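Local atomic coordinates of trypsin-resistant surface T6 protein (Streptococcus pyogenes serotype M6, PDB entry 4P0D), a protein that probably polymerises through sortase-mediated linkage into the backbone shaft of cell-wall-anchored pili on the bacterial surface. Residues Arg107-Tyr118 / Leu136-Leu147. The protein carries 1 engineered substitution. Residues are numbered along the deposited sequence; the frame is centred on the assembly and turned at random.
Sequences RTYNPILLAASY and LYGQTSVAKSSL
Tyr109 lies with one ring face against Ser145, whose CB sits 3.6 Å from the ring centroid. Ala143 CB meets the edge of the same ring. Ser145 also serves Arg107: NH1 donates to Ser145 OG over 2.9 Å, close to the guanidinium plane and fairly straight at 162°. The Arg107 chain bends at chi3 (48°), which brings NH1 to Ser145 OG. Its NE forms a salt bridge with Asp105. Thr108 and Ser146 exchange two backbone hydrogen bonds, and Asn110 N donates to Lys144 O. The segments are antiparallel neighbours in the Ig-like N-terminal domain of this three-domain pilin. Their pairing breaks in the middle, where the axes of strands 112-116 and 139-142 come no closer than 7.1 Å. Here side chains and water link the strands instead. Gln139 is extended, with CG anti to the backbone N (chi1 -166°), and its OE1 accepts from Ala115 N at 2.8 Å. Water 4 bridges Leu113 O and Ser141 OG, while Ile112 CG2 packs on Ser141 CB at 3.7 Å. Pairing resumes between Ser117 and Tyr137. Beyond them, Leu136 CD1 stands over the centre of the Tyr118 ring, 3.8 Å from its centroid. Tyr118 OH is hydrogen-bonded to Tyr31 and Asp6.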
loop_
_atom_site.group_PDB
_atom_site.type_symbol
_atom_site.label_atom_id
_atom_site.label_comp_id
_atom_site.label_asym_id
_atom_site.label_seq_id
_atom_site.Cartn_x
_atom_site.Cartn_y
_atom_site.Cartn_z
ATOM N N ARG A 107 9.650 11.771 -9.114
ATOM C CA ARG A 107 9.594 11.683 -10.554
ATOM C C ARG A 107 10.866 11.104 -11.145
ATOM O O ARG A 107 11.935 11.102 -10.526
ATOM C CB ARG A 107 9.213 13.016 -11.210
ATOM C CG ARG A 107 10.271 14.093 -11.258
ATOM C CD ARG A 107 9.676 15.359 -11.890
ATOM N NE ARG A 107 8.394 15.688 -11.298
ATOM C CZ ARG A 107 7.199 15.668 -11.896
ATOM N NH1 ARG A 107 7.016 15.362 -13.188
ATOM N NH2 ARG A 107 6.152 15.962 -11.151
ATOM N N THR A 108 10.715 10.598 -12.358
ATOM C CA THR A 108 11.816 9.986 -13.092
ATOM C C THR A 108 11.907 10.647 -14.457
ATOM O O THR A 108 10.882 10.918 -15.091
ATOM C CB THR A 108 11.658 8.446 -13.215
ATOM O OG1 THR A 108 12.765 7.909 -13.945
ATOM C CG2 THR A 108 10.384 8.053 -13.920
ATOM N N TYR A 109 13.143 10.912 -14.885
ATOM C CA TYR A 109 13.443 11.747 -16.047
ATOM C C TYR A 109 14.100 10.936 -17.153
ATOM O O TYR A 109 14.833 9.994 -16.871
ATOM C CB TYR A 109 14.453 12.842 -15.645
ATOM C CG TYR A 109 13.868 14.053 -14.968
ATOM C CD1 TYR A 109 13.476 15.158 -15.711
ATOM C CD2 TYR A 109 13.742 14.123 -13.579
ATOM C CE1 TYR A 109 12.956 16.296 -15.094
ATOM C CE2 TYR A 109 13.215 15.257 -12.961
ATOM C CZ TYR A 109 12.837 16.335 -13.722
ATOM O OH TYR A 109 12.330 17.485 -13.112
ATOM N N ASN A 110 13.831 11.310 -18.405
ATOM C CA ASN A 110 14.608 10.812 -19.522
ATOM C C ASN A 110 15.965 11.525 -19.540
ATOM O O ASN A 110 16.088 12.642 -19.009
ATOM C CB ASN A 110 13.919 11.066 -20.861
ATOM C CG ASN A 110 12.577 10.341 -21.011
ATOM O OD1 ASN A 110 12.245 9.387 -20.296
ATOM N ND2 ASN A 110 11.803 10.805 -21.967
ATOM N N PRO A 111 16.969 10.895 -20.171
ATOM C CA PRO A 111 18.290 11.526 -20.421
ATOM C C PRO A 111 18.199 12.691 -21.410
ATOM O O PRO A 111 17.280 12.731 -22.210
ATOM C CB PRO A 111 19.113 10.406 -21.043
ATOM C CG PRO A 111 18.312 9.163 -20.932
ATOM C CD PRO A 111 16.882 9.543 -20.748
ATOM N N ILE A 112 19.138 13.624 -21.357
ATOM C CA ILE A 112 19.158 14.752 -22.289
ATOM C C ILE A 112 20.523 14.859 -22.954
ATOM O O ILE A 112 21.555 14.703 -22.302
ATOM C CB ILE A 112 18.814 16.092 -21.609
ATOM C CG1 ILE A 112 17.473 16.001 -20.877
ATOM C CG2 ILE A 112 18.740 17.207 -22.655
ATOM C CD1 ILE A 112 17.165 17.213 -20.010
ATOM N N LEU A 113 20.505 15.068 -24.270
ATOM C CA LEU A 113 21.708 15.392 -25.022
ATOM C C LEU A 113 21.792 16.895 -25.277
ATOM O O LEU A 113 20.900 17.479 -25.894
ATOM C CB LEU A 113 21.722 14.669 -26.364
ATOM C CG LEU A 113 22.879 15.036 -27.298
ATOM C CD1 LEU A 113 24.169 14.378 -26.853
ATOM C CD2 LEU A 113 22.517 14.622 -28.718
ATOM N N LEU A 114 22.888 17.497 -24.832
ATOM C CA LEU A 114 23.129 18.909 -25.048
ATOM C C LEU A 114 24.475 19.112 -25.728
ATOM O O LEU A 114 25.450 18.416 -25.432
ATOM C CB LEU A 114 23.117 19.675 -23.728
ATOM C CG LEU A 114 21.764 19.701 -23.005
ATOM C CD1 LEU A 114 21.952 20.130 -21.561
ATOM C CD2 LEU A 114 20.751 20.610 -23.687
ATOM N N ALA A 115 24.532 20.087 -26.613
ATOM C CA ALA A 115 25.778 20.377 -27.325
ATOM C C ALA A 115 25.923 21.871 -27.559
ATOM O O ALA A 115 24.934 22.532 -27.857
ATOM C CB ALA A 115 25.798 19.638 -28.655
ATOM N N ALA A 116 27.146 22.397 -27.398
ATOM C CA ALA A 116 27.484 23.728 -27.905
ATOM C C ALA A 116 28.183 23.551 -29.249
ATOM O O ALA A 116 29.154 22.781 -29.359
ATOM C CB ALA A 116 28.356 24.487 -26.932
ATOM N N SER A 117 27.673 24.246 -30.266
ATOM C CA SER A 117 28.062 23.996 -31.670
ATOM C C SER A 117 28.184 25.255 -32.521
ATOM O O SER A 117 27.401 26.186 -32.370
ATOM C CB SER A 117 27.022 23.087 -32.328
ATOM O OG SER A 117 27.348 22.885 -33.694
ATOM N N TYR A 118 29.152 25.256 -33.440
ATOM C CA TYR A 118 29.320 26.344 -34.392
ATOM C C TYR A 118 28.422 26.189 -35.609
ATOM O O TYR A 118 28.393 27.078 -36.452
ATOM C CB TYR A 118 30.782 26.441 -34.867
ATOM C CG TYR A 118 31.740 26.822 -33.779
ATOM C CD1 TYR A 118 31.729 28.106 -33.236
ATOM C CD2 TYR A 118 32.666 25.917 -33.298
ATOM C CE1 TYR A 118 32.609 28.474 -32.233
ATOM C CE2 TYR A 118 33.549 26.271 -32.292
ATOM C CZ TYR A 118 33.504 27.563 -31.754
ATOM O OH TYR A 118 34.361 27.923 -30.743
ATOM N N LEU A 136 29.443 30.547 -31.504
ATOM C CA LEU A 136 29.177 29.273 -30.816
ATOM C C LEU A 136 27.750 29.259 -30.272
ATOM O O LEU A 136 27.431 30.002 -29.358
ATOM C CB LEU A 136 30.178 29.031 -29.684
ATOM C CG LEU A 136 30.064 27.719 -28.895
ATOM C CD1 LEU A 136 30.524 26.513 -29.714
ATOM C CD2 LEU A 136 30.874 27.816 -27.623
ATOM N N TYR A 137 26.900 28.408 -30.836
ATOM C CA TYR A 137 25.509 28.313 -30.391
ATOM C C TYR A 137 25.394 27.444 -29.135
ATOM O O TYR A 137 26.047 26.413 -29.025
ATOM C CB TYR A 137 24.627 27.695 -31.470
ATOM C CG TYR A 137 24.492 28.489 -32.753
ATOM C CD1 TYR A 137 25.431 28.363 -33.777
ATOM C CD2 TYR A 137 23.401 29.328 -32.960
ATOM C CE1 TYR A 137 25.299 29.068 -34.959
ATOM C CE2 TYR A 137 23.256 30.037 -34.136
ATOM C CZ TYR A 137 24.213 29.901 -35.130
ATOM O OH TYR A 137 24.086 30.608 -36.297
ATOM N N GLY A 138 24.537 27.864 -28.210
ATOM C CA GLY A 138 24.126 27.032 -27.101
ATOM C C GLY A 138 22.941 26.133 -27.468
ATOM O O GLY A 138 22.641 25.892 -28.644
ATOM N N GLN A 139 22.274 25.627 -26.443
ATOM C CA GLN A 139 21.141 24.752 -26.655
ATOM C C GLN A 139 20.246 24.825 -25.439
ATOM O O GLN A 139 20.726 24.906 -24.323
ATOM C CB GLN A 139 21.584 23.294 -26.898
ATOM C CG GLN A 139 20.462 22.422 -27.457
ATOM C CD GLN A 139 20.881 21.005 -27.831
ATOM O OE1 GLN A 139 22.043 20.611 -27.713
ATOM N NE2 GLN A 139 19.904 20.221 -28.292
ATOM N N THR A 140 18.945 24.806 -25.683
ATOM C CA THR A 140 17.938 24.714 -24.628
ATOM C C THR A 140 17.093 23.479 -24.888
ATOM O O THR A 140 16.604 23.291 -26.009
ATOM C CB THR A 140 17.046 25.954 -24.625
ATOM O OG1 THR A 140 17.879 27.119 -24.532
ATOM C CG2 THR A 140 16.058 25.924 -23.457
ATOM N N SER A 141 16.934 22.636 -23.866
ATOM C CA SER A 141 16.096 21.445 -23.968
ATOM C C SER A 141 15.063 21.409 -22.851
ATOM O O SER A 141 15.361 21.744 -21.724
ATOM C CB SER A 141 16.939 20.177 -23.915
ATOM O OG SER A 141 17.932 20.233 -24.921
ATOM N N VAL A 142 13.860 20.971 -23.188
ATOM C CA VAL A 142 12.785 20.760 -22.209
ATOM C C VAL A 142 12.918 19.368 -21.579
ATOM O O VAL A 142 12.863 18.335 -22.266
ATOM C CB VAL A 142 11.416 20.928 -22.886
ATOM C CG1 VAL A 142 10.274 20.723 -21.893
ATOM C CG2 VAL A 142 11.322 22.315 -23.526
ATOM N N ALA A 143 13.114 19.337 -20.272
ATOM C CA ALA A 143 13.240 18.091 -19.576
ATOM C C ALA A 143 11.911 17.371 -19.666
ATOM O O ALA A 143 10.846 18.015 -19.747
ATOM C CB ALA A 143 13.640 18.303 -18.138
ATOM N N LYS A 144 11.993 16.041 -19.667
ATOM C CA LYS A 144 10.836 15.170 -19.728
ATOM C C LYS A 144 10.855 14.154 -18.581
ATOM O O LYS A 144 11.804 13.389 -18.407
ATOM C CB LYS A 144 10.760 14.453 -21.074
ATOM C CG LYS A 144 9.524 13.562 -21.203
ATOM C CD LYS A 144 9.288 13.128 -22.636
ATOM C CE LYS A 144 8.429 11.873 -22.695
ATOM N NZ LYS A 144 7.997 11.616 -24.098
ATOM N N SER A 145 9.775 14.141 -17.814
ATOM C CA SER A 145 9.675 13.288 -16.657
ATOM C C SER A 145 8.253 12.712 -16.523
ATOM O O SER A 145 7.308 13.225 -17.137
ATOM C CB SER A 145 10.049 14.100 -15.406
ATOM O OG SER A 145 9.119 15.153 -15.212
ATOM N N SER A 146 8.127 11.656 -15.723
ATOM C CA SER A 146 6.836 11.081 -15.360
ATOM C C SER A 146 6.753 10.918 -13.843
ATOM O O SER A 146 7.765 10.790 -13.153
ATOM C CB SER A 146 6.634 9.742 -16.098
ATOM O OG SER A 146 7.651 8.804 -15.765
ATOM N N LEU A 147 5.536 10.964 -13.310
ATOM C CA LEU A 147 5.331 10.881 -11.866
ATOM C C LEU A 147 4.402 9.702 -11.616
ATOM O O LEU A 147 3.211 9.799 -11.859
ATOM C CB LEU A 147 4.720 12.186 -11.313
ATOM C CG LEU A 147 4.340 12.239 -9.824
ATOM C CD1 LEU A 147 5.553 12.022 -8.943
ATOM C CD2 LEU A 147 3.663 13.558 -9.475
HETATM O O HOH W 1 5.110 14.680 -15.912
HETATM O O HOH W 2 9.725 9.450 -17.380
HETATM O O HOH W 3 14.523 14.890 -19.870
HETATM O O HOH W 4 17.987 17.872 -26.321
HETATM O O HOH W 5 24.457 24.156 -29.878
#